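Local coordinates for ascorbate-specific PTS system EIIA component (PDB 2OQT), which probably serves as the phosphorelay IIA component of a phosphoenolpyruvate-dependent phosphotransferase system that takes up and phosphorylates ascorbate, at residues A[2-5]-A[6-10]; A[32-36]-A[37-41]; A[25-28]-A[29-33]. All coordinates share one frame; numbering follows the deposited sequence.

Contact 1 (A[2-5]-A[6-10]); sequences MNLK and QALID. Unlike the reference sequence in segment 6-10: L8 (reference Phe).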
loop_
_atom_site.group_PDB
_atom_site.type_symbol
_atom_site.label_atom_id
_atom_site.label_comp_id
_atom_site.label_asym_id
_atom_site.label_seq_id
_atom_site.Cartn_x
_atom_site.Cartn_y
_atom_site.Cartn_z
HETATM N N MSE A 2 3.230 -11.332 -9.826
HETATM C CA MSE A 2 2.058 -10.526 -9.414
HETATM C C MSE A 2 1.515 -9.384 -10.249
HETATM O O MSE A 2 2.253 -8.511 -10.672
HETATM C CB MSE A 2 2.357 -9.944 -8.050
HETATM C CG MSE A 2 2.031 -10.843 -6.924
HETATM SE SE MSE A 2 1.841 -9.659 -5.408
HETATM C CE MSE A 2 3.794 -9.118 -5.249
ATOM N N ASN A 3 0.196 -9.369 -10.410
ATOM C CA ASN A 3 -0.496 -8.268 -11.055
ATOM C C ASN A 3 -1.197 -7.500 -9.964
ATOM O O ASN A 3 -1.879 -8.095 -9.143
ATOM C CB ASN A 3 -1.493 -8.795 -12.110
ATOM C CG ASN A 3 -2.526 -7.739 -12.556
ATOM O OD1 ASN A 3 -2.703 -6.689 -11.925
ATOM N ND2 ASN A 3 -3.226 -8.031 -13.649
ATOM N N LEU A 4 -1.041 -6.182 -9.947
ATOM C CA LEU A 4 -1.643 -5.357 -8.902
ATOM C C LEU A 4 -3.161 -5.390 -8.854
ATOM O O LEU A 4 -3.717 -5.632 -7.791
ATOM C CB LEU A 4 -1.130 -3.925 -8.980
ATOM C CG LEU A 4 -1.811 -2.887 -8.090
ATOM C CD1 LEU A 4 -1.558 -3.168 -6.615
ATOM C CD2 LEU A 4 -1.346 -1.491 -8.485
ATOM N N LYS A 5 -3.827 -5.155 -9.984
ATOM C CA LYS A 5 -5.282 -5.302 -10.098
ATOM C C LYS A 5 -5.764 -6.648 -9.597
ATOM O O LYS A 5 -6.660 -6.733 -8.763
ATOM C CB LYS A 5 -5.739 -5.136 -11.558
ATOM C CG LYS A 5 -6.984 -4.243 -11.745
ATOM C CD LYS A 5 -8.281 -5.051 -11.832
ATOM C CE LYS A 5 -8.629 -5.420 -13.282
ATOM N NZ LYS A 5 -8.930 -4.197 -14.104
ATOM N N GLN A 6 -5.158 -7.714 -10.089
ATOM C CA GLN A 6 -5.628 -9.027 -9.743
ATOM C C GLN A 6 -5.433 -9.276 -8.279
ATOM O O GLN A 6 -6.338 -9.781 -7.619
ATOM C CB GLN A 6 -4.924 -10.110 -10.566
ATOM C CG GLN A 6 -5.534 -11.511 -10.386
ATOM C CD GLN A 6 -7.070 -11.530 -10.630
ATOM O OE1 GLN A 6 -7.589 -10.898 -11.583
ATOM N NE2 GLN A 6 -7.792 -12.231 -9.753
ATOM N N ALA A 7 -4.238 -8.940 -7.787
ATOM C CA ALA A 7 -3.850 -9.123 -6.365
ATOM C C ALA A 7 -4.856 -8.469 -5.419
ATOM O O ALA A 7 -5.156 -8.978 -4.335
ATOM C CB ALA A 7 -2.445 -8.555 -6.119
ATOM N N LEU A 8 -5.371 -7.332 -5.871
ATOM C CA LEU A 8 -6.244 -6.476 -5.091
ATOM C C LEU A 8 -7.640 -7.085 -5.014
ATOM O O LEU A 8 -8.364 -6.910 -4.016
ATOM C CB LEU A 8 -6.301 -5.116 -5.764
ATOM C CG LEU A 8 -5.728 -3.807 -5.214
ATOM C CD1 LEU A 8 -4.691 -3.862 -4.069
ATOM C CD2 LEU A 8 -5.233 -2.955 -6.410
ATOM N N ILE A 9 -7.989 -7.808 -6.078
ATOM C CA ILE A 9 -9.257 -8.514 -6.168
ATOM C C ILE A 9 -9.174 -9.807 -5.384
ATOM O O ILE A 9 -10.108 -10.146 -4.648
ATOM C CB ILE A 9 -9.652 -8.854 -7.626
ATOM C CG1 ILE A 9 -10.028 -7.602 -8.420
ATOM C CG2 ILE A 9 -10.828 -9.816 -7.620
ATOM C CD1 ILE A 9 -9.985 -7.810 -9.950
ATOM N N ASP A 10 -8.068 -10.528 -5.549
ATOM C CA ASP A 10 -7.905 -11.821 -4.908
ATOM C C ASP A 10 -7.908 -11.752 -3.395
ATOM O O ASP A 10 -8.106 -12.761 -2.686
ATOM C CB ASP A 10 -6.636 -12.476 -5.402
ATOM C CG ASP A 10 -6.739 -12.862 -6.856
ATOM O OD1 ASP A 10 -7.901 -12.957 -7.371
ATOM O OD2 ASP A 10 -5.667 -13.068 -7.487
#
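M2 reaches A7 through its selenium: as selenomethionine it sets SE 4.5 Å from A7 CB, a loose apolar contact on the side where both residues also meet F81. N3 is the N-cap of helix 4-10. Its CG stands anti to the backbone N (chi1 164°), which brings OD1 back over the first turn to accept from Q6 N, a weak capping bond of 3.2 Å. Asparagine suits this place because a short side chain with a carbonyl oxygen can meet an amide that has no earlier turn to bond to. The same OD1 also takes a hydrogen bond from K150. The backbone joins in, with A7 N 2.8 Å from N3 O. L4 leaves the backbone pointing away from 6-10, but its tip swings back, CD1 packing 3.7 Å from CD2 of L8. The two leucine ends meet at a slant, and L8 CD2 also lies 3.4 Å from L4 O; together they pack on F81 and on L143 and V146 of helix 139-149. Leucine at position 8 differs from the phenylalanine of the reference sequence. K5 lies alongside I9, both pointing the same way, and its CD is 3.7 Å from I9 CD1. The lysine's aliphatic part thus serves as an apolar neighbour while its bent chain carries NZ to a salt bridge with E147. The chemistry splits the short helix by face: leucines and alanine turn to the core, whereas the cap and the lysine tie its start to the C-terminal region.

Contact 2 (A[32-36]-A[37-41]); sequences QPLID and SKAVT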
loop_
_atom_site.group_PDB
_atom_site.type_symbol
_atom_site.label_atom_id
_atom_site.label_comp_id
_atom_site.label_asym_id
_atom_site.label_seq_id
_atom_site.Cartn_x
_atom_site.Cartn_y
_atom_site.Cartn_z
ATOM N N GLN A 32 -4.070 -4.307 7.674
ATOM C CA GLN A 32 -5.259 -5.038 8.095
ATOM C C GLN A 32 -5.903 -5.816 6.953
ATOM O O GLN A 32 -6.036 -7.030 7.038
ATOM C CB GLN A 32 -6.252 -4.086 8.769
ATOM C CG GLN A 32 -7.447 -4.773 9.381
ATOM C CD GLN A 32 -7.048 -6.009 10.135
ATOM O OE1 GLN A 32 -6.325 -5.934 11.136
ATOM N NE2 GLN A 32 -7.494 -7.177 9.641
ATOM N N PRO A 33 -6.246 -5.155 5.847
ATOM C CA PRO A 33 -6.949 -5.908 4.781
ATOM C C PRO A 33 -6.219 -7.172 4.295
ATOM O O PRO A 33 -6.793 -7.953 3.508
ATOM C CB PRO A 33 -7.033 -4.899 3.633
ATOM C CG PRO A 33 -6.966 -3.593 4.270
ATOM C CD PRO A 33 -6.022 -3.755 5.456
ATOM N N LEU A 34 -4.974 -7.364 4.749
ATOM C CA LEU A 34 -4.130 -8.467 4.294
ATOM C C LEU A 34 -4.056 -9.533 5.339
ATOM O O LEU A 34 -3.617 -10.661 5.105
ATOM C CB LEU A 34 -2.745 -7.952 4.009
ATOM C CG LEU A 34 -2.395 -7.848 2.535
ATOM C CD1 LEU A 34 -3.579 -7.501 1.672
ATOM C CD2 LEU A 34 -1.181 -6.943 2.321
ATOM N N ILE A 35 -4.413 -9.120 6.535
ATOM C CA ILE A 35 -4.654 -10.032 7.616
ATOM C C ILE A 35 -6.083 -10.551 7.446
ATOM O O ILE A 35 -6.277 -11.717 7.461
ATOM C CB ILE A 35 -4.433 -9.344 8.975
ATOM C CG1 ILE A 35 -2.924 -9.123 9.154
ATOM C CG2 ILE A 35 -5.015 -10.245 10.092
ATOM C CD1 ILE A 35 -2.521 -7.951 10.044
ATOM N N ASP A 36 -7.054 -9.666 7.213
ATOM C CA ASP A 36 -8.385 -10.073 6.726
ATOM C C ASP A 36 -8.388 -11.180 5.657
ATOM O O ASP A 36 -9.218 -12.078 5.721
ATOM C CB ASP A 36 -9.215 -8.874 6.219
ATOM C CG ASP A 36 -9.565 -7.849 7.346
ATOM O OD1 ASP A 36 -9.637 -8.228 8.557
ATOM O OD2 ASP A 36 -9.771 -6.657 6.999
ATOM N N SER A 37 -7.499 -11.123 4.664
ATOM C CA SER A 37 -7.565 -12.074 3.570
ATOM C C SER A 37 -6.639 -13.267 3.838
ATOM O O SER A 37 -6.413 -14.120 2.968
ATOM C CB SER A 37 -7.229 -11.376 2.266
ATOM O OG SER A 37 -5.885 -10.872 2.233
ATOM N N LYS A 38 -6.152 -13.326 5.068
ATOM C CA LYS A 38 -5.079 -14.245 5.490
ATOM C C LYS A 38 -3.792 -14.307 4.614
ATOM O O LYS A 38 -3.103 -15.326 4.630
ATOM C CB LYS A 38 -5.580 -15.684 5.813
ATOM C CG LYS A 38 -7.091 -15.937 6.128
ATOM C CD LYS A 38 -7.629 -15.287 7.416
ATOM C CE LYS A 38 -7.578 -16.216 8.682
ATOM N NZ LYS A 38 -7.741 -17.698 8.461
ATOM N N ALA A 39 -3.433 -13.223 3.909
ATOM C CA ALA A 39 -2.157 -13.205 3.148
ATOM C C ALA A 39 -0.960 -13.022 4.088
ATOM O O ALA A 39 0.102 -13.584 3.836
ATOM C CB ALA A 39 -2.163 -12.119 2.071
ATOM N N VAL A 40 -1.155 -12.206 5.146
ATOM C CA VAL A 40 -0.168 -11.968 6.195
ATOM C C VAL A 40 -0.766 -12.075 7.604
ATOM O O VAL A 40 -1.977 -12.110 7.796
ATOM C CB VAL A 40 0.558 -10.589 6.069
ATOM C CG1 VAL A 40 1.034 -10.344 4.648
ATOM C CG2 VAL A 40 -0.335 -9.396 6.569
ATOM N N THR A 41 0.136 -12.039 8.571
ATOM C CA THR A 41 -0.102 -12.206 9.974
ATOM C C THR A 41 0.189 -10.821 10.599
ATOM O O THR A 41 0.791 -9.938 9.959
ATOM C CB THR A 41 0.856 -13.363 10.441
ATOM O OG1 THR A 41 0.242 -14.645 10.157
ATOM C CG2 THR A 41 1.236 -13.311 11.885
#
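L34 O takes two backbone donors where helix 23-36 ends. V40 N donates to it almost straight, at 2.9 Å between V40 N and L34 O with 171° at the hydrogen, though it comes from above the carbonyl plane; A39 N adds a weak bond to the same oxygen. K38 N bonds to I35 O, and with the weak A39 bond this makes a Schellman motif, in which the left-handed backbone of K38 (phi 49°, psi 28°) turns the chain back. S37 N makes a weak bond to P33 O. A further tie is a CA-H...O contact, with I35 CA 3.4 Å from V40 O.

The apolar contacts centre on V40. Its CG2 lies between the backbone N and the carbonyl carbon and meets both I35 CG1 at 3.7 Å and L34 CB at 3.8 Å; valine's short branch keeps this methyl close to the backbone, where it reaches both. The side chains of I35 and V40 cross at about a right angle. A39, with its single methyl, sits more loosely by L34, CB being 4.3 Å from L34 CG.

Among the side-chain polar groups, S37 OG lies 3.3 Å from P33 O, a weak hydrogen bond, and is also hydrogen-bonded to N11, while Q32 NE2 gives a weak bond to D36 OD1 on the outer face.

L34 and A39 pack on strand 80-86, L34 and V40 also touch strand 97-105, and the loop is backbone hydrogen-bonded to N77 (through A39) and G75 (through T41) before helix 42-55.

Contact 3 (A[25-28]-A[29-33]); sequences EAVR and LAVQP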
loop_
_atom_site.group_PDB
_atom_site.type_symbol
_atom_site.label_atom_id
_atom_site.label_comp_id
_atom_site.label_asym_id
_atom_site.label_seq_id
_atom_site.Cartn_x
_atom_site.Cartn_y
_atom_site.Cartn_z
ATOM N N GLU A 25 -0.918 4.286 13.209
ATOM C CA GLU A 25 -2.363 3.990 12.966
ATOM C C GLU A 25 -2.603 3.636 11.511
ATOM O O GLU A 25 -3.326 2.700 11.192
ATOM C CB GLU A 25 -3.263 5.205 13.298
ATOM C CG GLU A 25 -4.163 5.132 14.556
ATOM C CD GLU A 25 -3.594 5.870 15.822
ATOM O OE1 GLU A 25 -4.136 6.954 16.194
ATOM O OE2 GLU A 25 -2.626 5.360 16.460
ATOM N N ALA A 26 -1.962 4.389 10.624
ATOM C CA ALA A 26 -2.205 4.279 9.174
ATOM C C ALA A 26 -1.596 3.011 8.589
ATOM O O ALA A 26 -2.143 2.367 7.690
ATOM C CB ALA A 26 -1.662 5.476 8.478
ATOM N N VAL A 27 -0.446 2.652 9.130
ATOM C CA VAL A 27 0.202 1.427 8.743
ATOM C C VAL A 27 -0.637 0.233 9.213
ATOM O O VAL A 27 -0.865 -0.682 8.438
ATOM C CB VAL A 27 1.665 1.435 9.230
ATOM C CG1 VAL A 27 2.257 0.064 9.276
ATOM C CG2 VAL A 27 2.444 2.297 8.317
ATOM N N ARG A 28 -1.080 0.236 10.460
ATOM C CA ARG A 28 -1.962 -0.811 10.953
ATOM C C ARG A 28 -3.145 -0.993 10.004
ATOM O O ARG A 28 -3.455 -2.106 9.583
ATOM C CB ARG A 28 -2.444 -0.455 12.358
ATOM C CG ARG A 28 -3.445 -1.411 12.976
ATOM C CD ARG A 28 -3.712 -1.008 14.423
ATOM N NE ARG A 28 -2.761 -1.633 15.349
ATOM C CZ ARG A 28 -2.270 -1.044 16.441
ATOM N NH1 ARG A 28 -2.628 0.210 16.744
ATOM N NH2 ARG A 28 -1.405 -1.699 17.213
ATOM N N LEU A 29 -3.798 0.118 9.661
ATOM C CA LEU A 29 -4.997 0.083 8.813
ATOM C C LEU A 29 -4.642 -0.403 7.425
ATOM O O LEU A 29 -5.483 -0.964 6.729
ATOM C CB LEU A 29 -5.670 1.476 8.740
ATOM C CG LEU A 29 -6.377 2.086 9.986
ATOM C CD1 LEU A 29 -6.665 3.556 9.713
ATOM C CD2 LEU A 29 -7.688 1.315 10.417
ATOM N N ALA A 30 -3.396 -0.191 7.009
ATOM C CA ALA A 30 -3.021 -0.486 5.650
ATOM C C ALA A 30 -2.694 -1.969 5.506
ATOM O O ALA A 30 -2.824 -2.548 4.421
ATOM C CB ALA A 30 -1.864 0.385 5.222
ATOM N N VAL A 31 -2.262 -2.586 6.596
ATOM C CA VAL A 31 -1.895 -4.002 6.600
ATOM C C VAL A 31 -3.122 -4.869 6.933
ATOM O O VAL A 31 -3.203 -6.024 6.548
ATOM C CB VAL A 31 -0.756 -4.293 7.634
ATOM C CG1 VAL A 31 -0.344 -5.762 7.590
ATOM C CG2 VAL A 31 0.483 -3.422 7.384
ATOM N N GLN A 32 -4.070 -4.307 7.674
ATOM C CA GLN A 32 -5.259 -5.038 8.095
ATOM C C GLN A 32 -5.903 -5.816 6.953
ATOM O O GLN A 32 -6.036 -7.030 7.038
ATOM C CB GLN A 32 -6.252 -4.086 8.769
ATOM C CG GLN A 32 -7.447 -4.773 9.381
ATOM C CD GLN A 32 -7.048 -6.009 10.135
ATOM O OE1 GLN A 32 -6.325 -5.934 11.136
ATOM N NE2 GLN A 32 -7.494 -7.177 9.641
ATOM N N PRO A 33 -6.246 -5.155 5.847
ATOM C CA PRO A 33 -6.949 -5.908 4.781
ATOM C C PRO A 33 -6.219 -7.172 4.295
ATOM O O PRO A 33 -6.793 -7.953 3.508
ATOM C CB PRO A 33 -7.033 -4.899 3.633
ATOM C CG PRO A 33 -6.966 -3.593 4.270
ATOM C CD PRO A 33 -6.022 -3.755 5.456
#
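V27 and V31, one turn apart, meet by CG1 of V27 and CG2 of V31, 4.3 Å from each other. This apolar contact is loose, and both valines also touch I48 of helix 42-55, V27 meeting Y45 as well. In V31, CG1 stands anti to the backbone N (chi1 -178°), which places CG2 beside that N and over the preceding turn, 3.2 Å from V27 O. L29 likewise lies back along the helix, its CG 3.3 Å from E25 O, before its branches continue to I84 and L18. A30 has only a methyl, whose CB sits 3.2 Å from A26 O; small and buried, this residue also touches I84.

The fold gives these residues their faces. Helix 23-36 is amphipathic and packs across the mixed beta sheet of the alpha/beta EIIA domain: A26, L29 and A30 turn to strands 14-18 and 80-86, V27 and V31 to helix 42-55. R28, exposed, touches Y45 of that helix, and the end of E25 leads away from the neighbouring turn.

The backbone bonds mostly run four residues back, as in an alpha-helix, with an additional bond three residues back from A30 N to V27 O. L29 N gives 3.0 Å to E25 O and Q32 N 3.0 Å to R28 O. V27 O receives two donors, V31 N nearly in line with its C=O and A30 N, 2.9 Å away, well above the carbonyl plane. A30 N has a further, weak bond to A26 O. At P33 the ring nitrogen has no hydrogen to give to the turn before, and the helix kinks there.

In the fold
Contact 1 comes first along the chain, on helix 4-10; contact 3 follows on helix 23-36 (25-33), and contact 2 takes up its last turn and the loop that leads to helix 42-55. Contacts 2 and 3 share Q32 and P33, have centres about 10 Å apart and touch where V40 CG2 meets V31 CG1 at 3.8 Å. Contact 1 stands apart, its centre about 14 Å from that of contact 2 and 18 Å from that of contact 3. Strand 80-86 joins all three: F81 receives the first helix, while A80, A82, I84 and L86 receive helix 23-36 and its loop, so both helices pack on the same strand of the mixed sheet.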